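Local coordinates for putative SnoaL-like polyketide cyclase (Jannaschia sp., PDB 3KKG), which is of unproven function but belongs to the NTF2-like SnoaL family and, as in its relatives, may close rings in polyketide-type substrates, at residues Gln49-Ile54 with Ile58-Val63; Glu35-Gly40 with Ile125-Phe130; Gly97-Val102 with Thr138-Pro143; Arg17-Gly22 with Asp113-Thr118. One frame throughout, in Å; residues are numbered along the deposited sequence. Where two conformers were deposited one is given.

Interaction 1. Residues Gln49-Ile54 with Ile58-Val63; sequences QAVEGI and IAFNAV
Ile54 and Ile58 illustrate how the first turn of a helix can be held by a backbone bond and by the side chains that follow from it. Among polar contacts, Ile58 N gives its hydrogen to Ile54 O at 2.8 Å, nearly straight at 166°. This is an i to i+4 bond in the first turn of helix 54-67, just after Gly53 at the N-cap position. Apolar contacts gather round the same carbonyl. Ile58 turns CG1 to the side of its own backbone N (chi1 -75°), which sends that branch back along the helix until CG1 lies 3.2 Å from Ile54 O. From there CD1 of Ile58 reaches CG1 of Ile54 at 4.0 Å in the conformer given, one of two, the side chains crossing at a slant. Replacing Ile58 by alanine is likely to keep the helical bond but to strip CG1 and CD1 from beside the Ile54 side chain, opening a gap next to its carbonyl. Separately, Val51 on the edge strand 51-52 sets its CG2 at 4.2 Å from Phe60 CD1, meeting the ring obliquely. The Phe60 ring also packs edge-to-face with Phe45 and lies near a bound triethylene glycol, probably from the crystallisation liquor. Backbone bonds tie Val51 to Ser43 and Gly53 to Phe41, fixing the strand to its neighbour 41-45. The chemistry is therefore divided: a main-chain bond holds the first turn with Ile54-Ile58 packing alongside it, whereas Val51 and Phe60 join strand to helix through hydrocarbon alone.

Interaction 2. Residues Glu35-Gly40 with Ile125-Phe130; sequences ETMTPG and IEMRYF
Ile125 belongs to a classic beta bulge, in which it and Glu126 both face Thr118, and at this irregular point of strand 123-131 it receives Thr38. The two side chains lie next to each other and point the same way, with CG2 of Thr38 at 3.7 Å from CG2 of Ile125. The hydroxyl of Thr38 is involved as well: with OG1 between the backbone N and the carbonyl carbon (chi1 61°), OG1 lies 3.8 Å from Ile125 CG2, a methyl carbon that cannot bond it. A water makes the polar link. It donates to Gly40 O at 2.7 Å and to Ile125 O at a short 2.5 Å, bridging two carbonyls that are themselves 4.4 Å apart, O to O, and that could not bond each other directly. The third touch is loose: CE of Met37 (built as selenomethionine), in one of its two conformers, lies 4.4 Å from SE of Met127 (likewise). On the strand itself, Arg128 NE forms a salt bridge with Glu126 OE2, on the anti side of the carboxylate and tilted from its plane. Glu126 OE1 pairs with Arg42, so this carboxylate is shared by two arginines, and Arg128 NH1 continues to Glu76 of the second subunit. The touching parts run 106° apart, and the chain from helix 29-36 passes across the beginning of strand 123-131, which lies in the sheet between strands 41-45 and 108-120.

Interaction 3. Residues Gly97-Val102 with Thr138-Pro143; sequences GPFLGV and TAISAP
Val102 N bonds to Phe99 O at 2.9 Å, and Phe99 N returns a bond to Val102 O at 3.0 Å, so that a type I' beta turn is gripped from both ends. The turn brings the side chains of Phe99 and Val102 together against Ile140. Both converge on a single methyl, Ile140 CD1, which sits 3.8 Å from Phe99 CD2, at the edge of the ring and near its plane, and 3.8 Å from Val102 CB. Ile140 presents this methyl by tucking CG1 between its own backbone N and carbonyl carbon (chi1 71°). Its side chain crosses that of Phe99 at about a right angle, while Val102 comes in at a slant and places CG1 at 3.7 Å from Ile140 O. One face of the Phe99 ring carries Leu100 CG, 3.8 Å above its centre. The other Val102 methyl, CG2, lies beside Ser141 OG, whose polar partner is Met137 O. The turn, within the loop joining strands 84-94 and 108-120, thus packs against the end of helix 133-140; Val136 and Met137 of that helix also touch Phe99, and Phe68 meets its ring edge-to-face.

Interaction 4. Residues Arg17-Gly22 with Asp113-Thr118; sequences RLFDEG and DVTLFT
The rings of Phe19 and Phe117 meet at their rims and do not stack. Phe117 CE2 lies in the plane of the Phe19 ring, at its edge, 3.8 Å from Phe19 CE1, while Phe19 CZ lies in turn at the rim of Phe117. The side chains come from opposite directions, one from the loop and one from strand 108-120. Phe117 keeps CG beside its backbone N (chi1 -65°), which carries the ring toward Leu18 and Phe19. Leu18 CD1 approaches Phe117 CE1 obliquely at 3.6 Å, the two side chains sliding past each other. Thr115, two residues before Phe117, brings OG1 to 4.1 Å from Phe19 CZ, again at the edge of the Phe19 ring. With a serine in place of Phe117, Leu18 and Phe19 would probably lose their shared partner on the strand, and a gap would open in this buried interior. The third flat group, the guanidinium of Arg17, holds Glu21 OE2 at its edge: NE bonds to it at 2.8 Å, in the guanidinium plane but from above the carboxylate. Arg17 O accepts from Asp20 N and Gly22 N, which reach it from opposite faces. Chemically, then, the loop is two-sided: a charged pair and main-chain bonds probably help to hold its form, and Leu18 and Phe19 pack against Phe117, with Phe19 also near Thr115 OG1, consistent with the apolar interior of an NTF2-like cone.

From the N terminus, the chain opens interaction 4 at residues 17-22, after helix 6-16, and interaction 2 at 35-40, where helix 29-36 ends. Interaction 1 then opens and closes locally, between 49-54 and 58-63, nested within both longer loops. Interaction 3 opens at 97-102. Strand 108-120 closes interaction 4, its neighbour 123-131 closes interaction 2, and the end of helix 133-140 closes interaction 3, so these three mutually cross. Interactions 1 and 2 touch through Ile54 and Pro39; interactions 2 and 4 are joined by pairing of the adjacent strands. Together, 1, 2 and 4 attach helices and loops to one curved sheet, while 3 secures the distant C-terminal helix.

Interaction 1. Residues Gln49-Ile54 with Ile58-Val63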
loop_
_atom_site.group_PDB
_atom_site.type_symbol
_atom_site.label_atom_id
_atom_site.label_comp_id
_atom_site.label_asym_id
_atom_site.label_seq_id
_atom_site.Cartn_x
_atom_site.Cartn_y
_atom_site.Cartn_z
ATOM N N GLN A 49 -11.294 0.169 10.451
ATOM C CA GLN A 49 -11.814 1.492 10.709
ATOM C C GLN A 49 -10.691 2.339 11.338
ATOM O O GLN A 49 -9.809 1.817 12.032
ATOM C CB GLN A 49 -13.072 1.462 11.590
ATOM C CG GLN A 49 -12.875 1.080 13.052
ATOM C CD GLN A 49 -14.149 1.271 13.896
ATOM O OE1 GLN A 49 -15.262 1.341 13.367
ATOM N NE2 GLN A 49 -13.980 1.342 15.213
ATOM N N ALA A 50 -10.724 3.634 11.075
ATOM C CA ALA A 50 -9.738 4.548 11.611
ATOM C C ALA A 50 -9.669 4.510 13.137
ATOM O O ALA A 50 -10.717 4.423 13.841
ATOM C CB ALA A 50 -9.983 6.007 11.138
ATOM N N VAL A 51 -8.444 4.575 13.652
ATOM C CA VAL A 51 -8.230 4.812 15.090
ATOM C C VAL A 51 -8.068 6.316 15.216
ATOM O O VAL A 51 -7.132 6.900 14.615
ATOM C CB VAL A 51 -6.973 4.074 15.582
ATOM C CG1 VAL A 51 -6.625 4.479 17.019
ATOM C CG2 VAL A 51 -7.176 2.546 15.475
ATOM N N GLU A 52 -8.958 6.962 15.982
ATOM C CA GLU A 52 -9.076 8.412 16.019
ATOM C C GLU A 52 -8.454 8.956 17.307
ATOM O O GLU A 52 -8.827 8.550 18.419
ATOM C CB GLU A 52 -10.528 8.840 16.010
ATOM C CG GLU A 52 -11.372 8.219 14.952
ATOM C CD GLU A 52 -11.441 9.013 13.686
ATOM O OE1 GLU A 52 -10.954 10.179 13.629
ATOM O OE2 GLU A 52 -12.030 8.458 12.739
ATOM N N GLY A 53 -7.591 9.947 17.153
ATOM C CA GLY A 53 -6.925 10.560 18.294
ATOM C C GLY A 53 -5.501 10.096 18.450
ATOM O O GLY A 53 -5.207 8.935 18.302
ATOM N N ILE A 54 -4.605 11.016 18.787
ATOM C CA ILE A 54 -3.185 10.692 18.852
ATOM C C ILE A 54 -2.839 9.646 19.927
ATOM O O ILE A 54 -2.064 8.725 19.669
ATOM C CB ILE A 54 -2.321 11.989 19.014
ATOM C CG1 ILE A 54 -0.825 11.658 18.907
ATOM C CG2 ILE A 54 -2.669 12.743 20.303
ATOM C CD1 ILE A 54 -0.413 10.929 17.622
ATOM N N ILE A 58 -1.294 6.080 19.063
ATOM C CA ILE A 58 -0.091 5.629 19.721
ATOM C C ILE A 58 -0.258 4.276 20.415
ATOM O O ILE A 58 0.590 3.407 20.300
ATOM C CB ILE A 58 0.405 6.713 20.747
ATOM C CG1 ILE A 58 1.043 7.895 20.012
ATOM C CG2 ILE A 58 1.405 6.137 21.796
ATOM C CD1 ILE A 58 1.378 9.052 20.956
ATOM N N ALA A 59 -1.354 4.116 21.148
ATOM C CA ALA A 59 -1.646 2.850 21.814
ATOM C C ALA A 59 -1.715 1.683 20.831
ATOM O O ALA A 59 -1.206 0.604 21.107
ATOM C CB ALA A 59 -2.948 2.972 22.603
ATOM N N PHE A 60 -2.343 1.919 19.688
ATOM C CA PHE A 60 -2.474 0.903 18.654
ATOM C C PHE A 60 -1.082 0.544 18.118
ATOM O O PHE A 60 -0.740 -0.640 17.899
ATOM C CB PHE A 60 -3.392 1.406 17.539
ATOM C CG PHE A 60 -3.582 0.431 16.423
ATOM C CD1 PHE A 60 -4.526 -0.558 16.513
ATOM C CD2 PHE A 60 -2.784 0.479 15.301
ATOM C CE1 PHE A 60 -4.687 -1.469 15.474
ATOM C CE2 PHE A 60 -2.947 -0.454 14.250
ATOM C CZ PHE A 60 -3.880 -1.409 14.339
ATOM N N ASN A 61 -0.251 1.558 17.833
ATOM C CA ASN A 61 1.096 1.276 17.345
ATOM C C ASN A 61 1.906 0.455 18.341
ATOM O O ASN A 61 2.603 -0.480 17.961
ATOM C CB ASN A 61 1.817 2.604 17.030
ATOM C CG ASN A 61 3.023 2.449 16.151
ATOM O OD1 ASN A 61 4.129 2.912 16.494
ATOM N ND2 ASN A 61 2.818 1.947 14.995
ATOM N N ALA A 62 1.768 0.810 19.615
ATOM C CA ALA A 62 2.464 0.104 20.673
ATOM C C ALA A 62 2.102 -1.374 20.687
ATOM O O ALA A 62 3.002 -2.209 20.816
ATOM C CB ALA A 62 2.189 0.760 22.062
ATOM N N VAL A 63 0.823 -1.684 20.483
ATOM C CA VAL A 63 0.372 -3.090 20.407
ATOM C C VAL A 63 1.061 -3.824 19.283
ATOM O O VAL A 63 1.552 -4.925 19.437
ATOM C CB VAL A 63 -1.178 -3.212 20.291
ATOM C CG1 VAL A 63 -1.609 -4.664 19.939
ATOM C CG2 VAL A 63 -1.819 -2.735 21.551
#

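Interaction 2. Residues Glu35-Gly40 with Ile125-Phe130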
loop_
_atom_site.group_PDB
_atom_site.type_symbol
_atom_site.label_atom_id
_atom_site.label_comp_id
_atom_site.label_asym_id
_atom_site.label_seq_id
_atom_site.Cartn_x
_atom_site.Cartn_y
_atom_site.Cartn_z
ATOM N N GLU A 35 4.883 15.242 18.954
ATOM C CA GLU A 35 5.334 16.486 18.319
ATOM C C GLU A 35 5.060 16.592 16.816
ATOM O O GLU A 35 5.053 17.679 16.254
ATOM C CB GLU A 35 6.794 16.753 18.620
ATOM C CG GLU A 35 7.840 15.837 18.041
ATOM C CD GLU A 35 9.236 16.180 18.611
ATOM O OE1 GLU A 35 9.648 17.350 18.474
ATOM O OE2 GLU A 35 9.892 15.306 19.231
ATOM N N THR A 36 4.800 15.459 16.172
ATOM C CA THR A 36 4.626 15.380 14.713
ATOM C C THR A 36 3.158 15.358 14.258
ATOM O O THR A 36 2.782 15.908 13.222
ATOM C CB THR A 36 5.337 14.072 14.232
ATOM O OG1 THR A 36 6.737 14.190 14.557
ATOM C CG2 THR A 36 5.239 13.891 12.721
HETATM N N MSE A 37 2.350 14.581 14.986
HETATM C CA MSE A 37 0.921 14.393 14.669
HETATM C C MSE A 37 0.079 15.450 15.393
HETATM O O MSE A 37 0.448 15.926 16.477
HETATM C CB MSE A 37 0.425 13.009 15.117
HETATM C CG MSE A 37 0.722 11.840 14.185
HETATM SE SE MSE A 37 2.637 11.319 14.058
HETATM C CE MSE A 37 2.372 9.510 13.331
ATOM N N THR A 38 -1.077 15.757 14.805
ATOM C CA THR A 38 -2.088 16.610 15.463
ATOM C C THR A 38 -2.861 15.770 16.481
ATOM O O THR A 38 -2.849 14.550 16.455
ATOM C CB THR A 38 -3.070 17.181 14.444
ATOM O OG1 THR A 38 -3.756 16.105 13.786
ATOM C CG2 THR A 38 -2.314 18.051 13.423
ATOM N N PRO A 39 -3.502 16.428 17.447
ATOM C CA PRO A 39 -4.274 15.687 18.461
ATOM C C PRO A 39 -5.387 14.807 17.877
ATOM O O PRO A 39 -5.711 13.750 18.427
ATOM C CB PRO A 39 -4.860 16.804 19.334
ATOM C CG PRO A 39 -4.001 17.984 19.043
ATOM C CD PRO A 39 -3.506 17.888 17.670
ATOM N N GLY A 40 -5.981 15.265 16.780
ATOM C CA GLY A 40 -7.038 14.526 16.094
ATOM C C GLY A 40 -6.520 13.601 14.988
ATOM O O GLY A 40 -7.304 13.142 14.162
ATOM N N ILE A 125 -1.706 14.593 9.901
ATOM C CA ILE A 125 -3.118 14.419 10.325
ATOM C C ILE A 125 -3.721 13.027 10.068
ATOM O O ILE A 125 -4.774 12.684 10.649
ATOM C CB ILE A 125 -4.017 15.504 9.708
ATOM C CG1 ILE A 125 -4.128 15.377 8.172
ATOM C CG2 ILE A 125 -3.486 16.905 10.072
ATOM C CD1 ILE A 125 -5.178 16.324 7.545
ATOM N N GLU A 126 -3.103 12.274 9.178
ATOM C CA GLU A 126 -3.616 10.944 8.861
ATOM C C GLU A 126 -2.484 10.084 8.316
ATOM O O GLU A 126 -1.570 10.579 7.619
ATOM C CB GLU A 126 -4.728 11.019 7.822
ATOM C CG GLU A 126 -5.384 9.656 7.555
ATOM C CD GLU A 126 -6.622 9.749 6.702
ATOM O OE1 GLU A 126 -7.658 10.179 7.225
ATOM O OE2 GLU A 126 -6.472 9.469 5.482
HETATM N N MSE A 127 -2.545 8.807 8.653
HETATM C CA MSE A 127 -1.612 7.813 8.212
HETATM C C MSE A 127 -2.387 6.571 7.799
HETATM O O MSE A 127 -3.161 6.074 8.610
HETATM C CB MSE A 127 -0.656 7.464 9.355
HETATM C CG MSE A 127 0.394 6.448 9.027
HETATM SE SE MSE A 127 1.544 6.170 10.548
HETATM C CE MSE A 127 0.344 5.208 11.542
ATOM N N ARG A 128 -2.226 6.134 6.553
ATOM C CA ARG A 128 -2.805 4.906 6.051
ATOM C C ARG A 128 -1.690 3.920 5.808
ATOM O O ARG A 128 -0.592 4.295 5.409
ATOM C CB ARG A 128 -3.556 5.138 4.733
ATOM C CG ARG A 128 -4.675 6.118 4.832
ATOM C CD ARG A 128 -5.222 6.484 3.449
ATOM N NE ARG A 128 -6.343 7.400 3.552
ATOM C CZ ARG A 128 -7.171 7.590 2.530
ATOM N NH1 ARG A 128 -7.027 6.927 1.390
ATOM N NH2 ARG A 128 -8.172 8.462 2.657
ATOM N N TYR A 129 -1.914 2.655 6.096
ATOM C CA TYR A 129 -0.885 1.652 6.068
ATOM C C TYR A 129 -1.309 0.387 5.353
ATOM O O TYR A 129 -2.368 -0.165 5.602
ATOM C CB TYR A 129 -0.465 1.320 7.526
ATOM C CG TYR A 129 0.693 0.372 7.575
ATOM C CD1 TYR A 129 1.968 0.826 7.291
ATOM C CD2 TYR A 129 0.539 -0.952 7.889
ATOM C CE1 TYR A 129 3.027 -0.025 7.259
ATOM C CE2 TYR A 129 1.617 -1.814 7.881
ATOM C CZ TYR A 129 2.855 -1.344 7.586
ATOM O OH TYR A 129 3.942 -2.195 7.553
ATOM N N PHE A 130 -0.344 -0.182 4.610
ATOM C CA PHE A 130 -0.465 -1.546 4.111
ATOM C C PHE A 130 0.853 -2.268 4.156
ATOM O O PHE A 130 1.884 -1.708 3.770
ATOM C CB PHE A 130 -0.882 -1.613 2.650
ATOM C CG PHE A 130 -2.186 -0.963 2.323
ATOM C CD1 PHE A 130 -2.271 0.374 2.039
ATOM C CD2 PHE A 130 -3.354 -1.715 2.203
ATOM C CE1 PHE A 130 -3.511 0.970 1.707
ATOM C CE2 PHE A 130 -4.564 -1.151 1.851
ATOM C CZ PHE A 130 -4.645 0.160 1.616
HETATM O O HOH W 1 -6.877 13.747 11.569
#

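Interaction 3. Residues Gly97-Val102 with Thr138-Pro143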
loop_
_atom_site.group_PDB
_atom_site.type_symbol
_atom_site.label_atom_id
_atom_site.label_comp_id
_atom_site.label_asym_id
_atom_site.label_seq_id
_atom_site.Cartn_x
_atom_site.Cartn_y
_atom_site.Cartn_z
ATOM N N GLY A 97 6.791 -11.453 20.323
ATOM C CA GLY A 97 5.629 -11.179 21.201
ATOM C C GLY A 97 4.306 -11.524 20.555
ATOM O O GLY A 97 4.216 -11.853 19.382
ATOM N N PRO A 98 3.246 -11.429 21.377
ATOM C CA PRO A 98 1.943 -11.689 20.824
ATOM C C PRO A 98 1.590 -10.699 19.731
ATOM O O PRO A 98 1.972 -9.518 19.828
ATOM C CB PRO A 98 0.989 -11.456 22.004
ATOM C CG PRO A 98 1.753 -11.050 23.108
ATOM C CD PRO A 98 3.214 -11.009 22.777
ATOM N N PHE A 99 0.960 -11.172 18.673
ATOM C CA PHE A 99 0.597 -10.290 17.517
ATOM C C PHE A 99 -0.761 -10.694 16.917
ATOM O O PHE A 99 -0.894 -11.771 16.376
ATOM C CB PHE A 99 1.673 -10.396 16.436
ATOM C CG PHE A 99 1.502 -9.407 15.305
ATOM C CD1 PHE A 99 1.770 -8.065 15.513
ATOM C CD2 PHE A 99 1.123 -9.823 14.056
ATOM C CE1 PHE A 99 1.667 -7.161 14.446
ATOM C CE2 PHE A 99 0.989 -8.911 13.026
ATOM C CZ PHE A 99 1.297 -7.596 13.221
ATOM N N LEU A 100 -1.703 -9.786 17.046
ATOM C CA LEU A 100 -3.036 -9.947 16.440
ATOM C C LEU A 100 -3.653 -11.322 16.726
ATOM O O LEU A 100 -4.177 -12.038 15.831
ATOM C CB LEU A 100 -2.986 -9.636 14.934
ATOM C CG LEU A 100 -2.452 -8.249 14.569
ATOM C CD1 LEU A 100 -2.559 -8.047 13.019
ATOM C CD2 LEU A 100 -3.122 -7.113 15.368
ATOM N N GLY A 101 -3.498 -11.723 17.987
ATOM C CA GLY A 101 -4.068 -12.967 18.494
ATOM C C GLY A 101 -3.198 -14.197 18.354
ATOM O O GLY A 101 -3.566 -15.300 18.785
ATOM N N VAL A 102 -2.006 -14.037 17.782
ATOM C CA VAL A 102 -1.170 -15.209 17.556
ATOM C C VAL A 102 -0.117 -15.123 18.712
ATOM O O VAL A 102 0.600 -14.096 18.843
ATOM C CB VAL A 102 -0.462 -15.150 16.209
ATOM C CG1 VAL A 102 0.505 -16.324 16.009
ATOM C CG2 VAL A 102 -1.491 -15.136 15.062
ATOM N N THR A 138 0.161 -15.773 7.839
ATOM C CA THR A 138 0.432 -17.158 7.419
ATOM C C THR A 138 1.763 -17.658 7.975
ATOM O O THR A 138 1.829 -18.801 8.494
ATOM C CB THR A 138 0.400 -17.271 5.877
ATOM O OG1 THR A 138 -0.889 -16.844 5.458
ATOM C CG2 THR A 138 0.686 -18.705 5.410
ATOM N N ALA A 139 2.814 -16.838 7.900
ATOM C CA ALA A 139 4.172 -17.195 8.337
ATOM C C ALA A 139 4.195 -17.440 9.832
ATOM O O ALA A 139 4.787 -18.470 10.284
ATOM C CB ALA A 139 5.160 -16.154 7.949
ATOM N N ILE A 140 3.526 -16.593 10.613
ATOM C CA ILE A 140 3.596 -16.718 12.093
ATOM C C ILE A 140 2.622 -17.729 12.679
ATOM O O ILE A 140 2.813 -18.195 13.824
ATOM C CB ILE A 140 3.416 -15.340 12.815
ATOM C CG1 ILE A 140 1.973 -14.812 12.712
ATOM C CG2 ILE A 140 4.439 -14.358 12.386
ATOM C CD1 ILE A 140 1.734 -13.554 13.506
ATOM N N SER A 141 1.580 -18.105 11.931
ATOM C CA SER A 141 0.600 -19.101 12.368
ATOM C C SER A 141 1.000 -20.521 11.926
ATOM O O SER A 141 0.306 -21.485 12.253
ATOM C CB SER A 141 -0.765 -18.780 11.774
ATOM O OG SER A 141 -1.194 -17.465 12.099
ATOM N N ALA A 142 2.107 -20.651 11.205
ATOM C CA ALA A 142 2.520 -21.917 10.596
ATOM C C ALA A 142 2.895 -22.926 11.700
ATOM O O ALA A 142 3.662 -22.571 12.614
ATOM C CB ALA A 142 3.723 -21.678 9.677
ATOM N N PRO A 143 2.369 -24.177 11.620
ATOM C CA PRO A 143 2.703 -25.222 12.621
ATOM C C PRO A 143 4.209 -25.489 12.738
ATOM O O PRO A 143 4.966 -25.164 11.820
ATOM C CB PRO A 143 1.975 -26.471 12.099
ATOM C CG PRO A 143 1.624 -26.167 10.656
ATOM C CD PRO A 143 1.432 -24.679 10.592
#

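Interaction 4. Residues Arg17-Gly22 with Asp113-Thr118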
loop_
_atom_site.group_PDB
_atom_site.type_symbol
_atom_site.label_atom_id
_atom_site.label_comp_id
_atom_site.label_asym_id
_atom_site.label_seq_id
_atom_site.Cartn_x
_atom_site.Cartn_y
_atom_site.Cartn_z
ATOM N N ARG A 17 11.246 11.329 10.170
ATOM C CA ARG A 17 11.561 11.158 11.593
ATOM C C ARG A 17 10.806 9.987 12.183
ATOM O O ARG A 17 11.315 9.312 13.082
ATOM C CB ARG A 17 11.239 12.418 12.389
ATOM C CG ARG A 17 12.025 13.611 12.001
ATOM C CD ARG A 17 11.811 14.801 12.935
ATOM N NE ARG A 17 12.230 14.477 14.303
ATOM C CZ ARG A 17 11.600 14.855 15.411
ATOM N NH1 ARG A 17 10.493 15.588 15.368
ATOM N NH2 ARG A 17 12.101 14.504 16.589
ATOM N N LEU A 18 9.622 9.679 11.632
ATOM C CA LEU A 18 8.818 8.582 12.140
ATOM C C LEU A 18 9.399 7.210 11.828
ATOM O O LEU A 18 8.966 6.210 12.377
ATOM C CB LEU A 18 7.404 8.668 11.568
ATOM C CG LEU A 18 6.638 9.959 11.893
ATOM C CD1 LEU A 18 5.330 10.077 11.132
ATOM C CD2 LEU A 18 6.419 10.043 13.454
ATOM N N PHE A 19 10.405 7.172 10.970
ATOM C CA PHE A 19 11.072 5.945 10.587
ATOM C C PHE A 19 12.434 5.785 11.283
ATOM O O PHE A 19 13.127 4.805 11.021
ATOM C CB PHE A 19 11.211 5.828 9.064
ATOM C CG PHE A 19 9.859 5.713 8.386
ATOM C CD1 PHE A 19 9.096 6.841 8.125
ATOM C CD2 PHE A 19 9.312 4.471 8.183
ATOM C CE1 PHE A 19 7.840 6.705 7.575
ATOM C CE2 PHE A 19 8.034 4.337 7.606
ATOM C CZ PHE A 19 7.313 5.463 7.340
ATOM N N ASP A 20 12.778 6.744 12.144
ATOM C CA ASP A 20 14.044 6.724 12.902
ATOM C C ASP A 20 13.705 6.973 14.364
ATOM O O ASP A 20 13.354 6.029 15.089
ATOM C CB ASP A 20 15.036 7.734 12.287
ATOM C CG ASP A 20 16.340 7.793 13.034
ATOM O OD1 ASP A 20 16.745 6.758 13.554
ATOM O OD2 ASP A 20 16.951 8.869 12.940
ATOM N N GLU A 21 13.792 8.213 14.826
ATOM C CA GLU A 21 13.518 8.496 16.243
ATOM C C GLU A 21 12.059 8.206 16.668
ATOM O O GLU A 21 11.776 7.944 17.841
ATOM C CB GLU A 21 13.872 9.929 16.601
ATOM C CG GLU A 21 13.253 11.025 15.750
ATOM C CD GLU A 21 14.161 11.520 14.601
ATOM O OE1 GLU A 21 14.652 10.715 13.758
ATOM O OE2 GLU A 21 14.376 12.753 14.535
ATOM N N GLY A 22 11.130 8.259 15.706
ATOM C CA GLY A 22 9.712 7.998 15.952
ATOM C C GLY A 22 9.270 6.592 15.595
ATOM O O GLY A 22 8.078 6.305 15.566
ATOM N N ASP A 113 6.297 -2.734 2.607
ATOM C CA ASP A 113 5.127 -2.037 3.087
ATOM C C ASP A 113 5.015 -0.703 2.402
ATOM O O ASP A 113 5.896 -0.290 1.619
ATOM C CB ASP A 113 5.087 -1.986 4.574
ATOM C CG ASP A 113 5.991 -0.997 5.205
ATOM O OD1 ASP A 113 6.719 -0.261 4.520
ATOM O OD2 ASP A 113 6.027 -0.970 6.467
ATOM N N VAL A 114 3.958 0.002 2.705
ATOM C CA VAL A 114 3.736 1.382 2.219
ATOM C C VAL A 114 2.902 2.127 3.239
ATOM O O VAL A 114 1.927 1.620 3.798
ATOM C CB VAL A 114 3.092 1.392 0.844
ATOM C CG1 VAL A 114 1.758 0.710 0.820
ATOM C CG2 VAL A 114 2.955 2.866 0.370
ATOM N N THR A 115 3.355 3.338 3.612
ATOM C CA THR A 115 2.668 4.230 4.541
ATOM C C THR A 115 2.335 5.491 3.794
ATOM O O THR A 115 3.249 6.077 3.166
ATOM C CB THR A 115 3.527 4.487 5.804
ATOM O OG1 THR A 115 4.108 3.228 6.243
ATOM C CG2 THR A 115 2.732 5.099 6.913
ATOM N N LEU A 116 1.091 5.930 3.896
ATOM C CA LEU A 116 0.595 7.054 3.123
ATOM C C LEU A 116 0.176 8.120 4.113
ATOM O O LEU A 116 -0.823 7.945 4.857
ATOM C CB LEU A 116 -0.568 6.578 2.244
ATOM C CG LEU A 116 -0.171 5.404 1.332
ATOM C CD1 LEU A 116 -1.030 4.212 1.597
ATOM C CD2 LEU A 116 -0.236 5.788 -0.103
ATOM N N PHE A 117 0.900 9.227 4.154
ATOM C CA PHE A 117 0.671 10.293 5.116
ATOM C C PHE A 117 -0.026 11.467 4.462
ATOM O O PHE A 117 0.265 11.808 3.295
ATOM C CB PHE A 117 2.034 10.794 5.644
ATOM C CG PHE A 117 2.778 9.752 6.441
ATOM C CD1 PHE A 117 2.604 9.656 7.801
ATOM C CD2 PHE A 117 3.716 8.922 5.844
ATOM C CE1 PHE A 117 3.306 8.710 8.547
ATOM C CE2 PHE A 117 4.427 7.987 6.603
ATOM C CZ PHE A 117 4.249 7.914 7.968
ATOM N N THR A 118 -0.884 12.118 5.232
ATOM C CA THR A 118 -1.435 13.426 4.875
ATOM C C THR A 118 -1.031 14.402 5.963
ATOM O O THR A 118 -1.103 14.086 7.170
ATOM C CB THR A 118 -2.956 13.365 4.789
ATOM O OG1 THR A 118 -3.313 12.298 3.897
ATOM C CG2 THR A 118 -3.548 14.660 4.231
#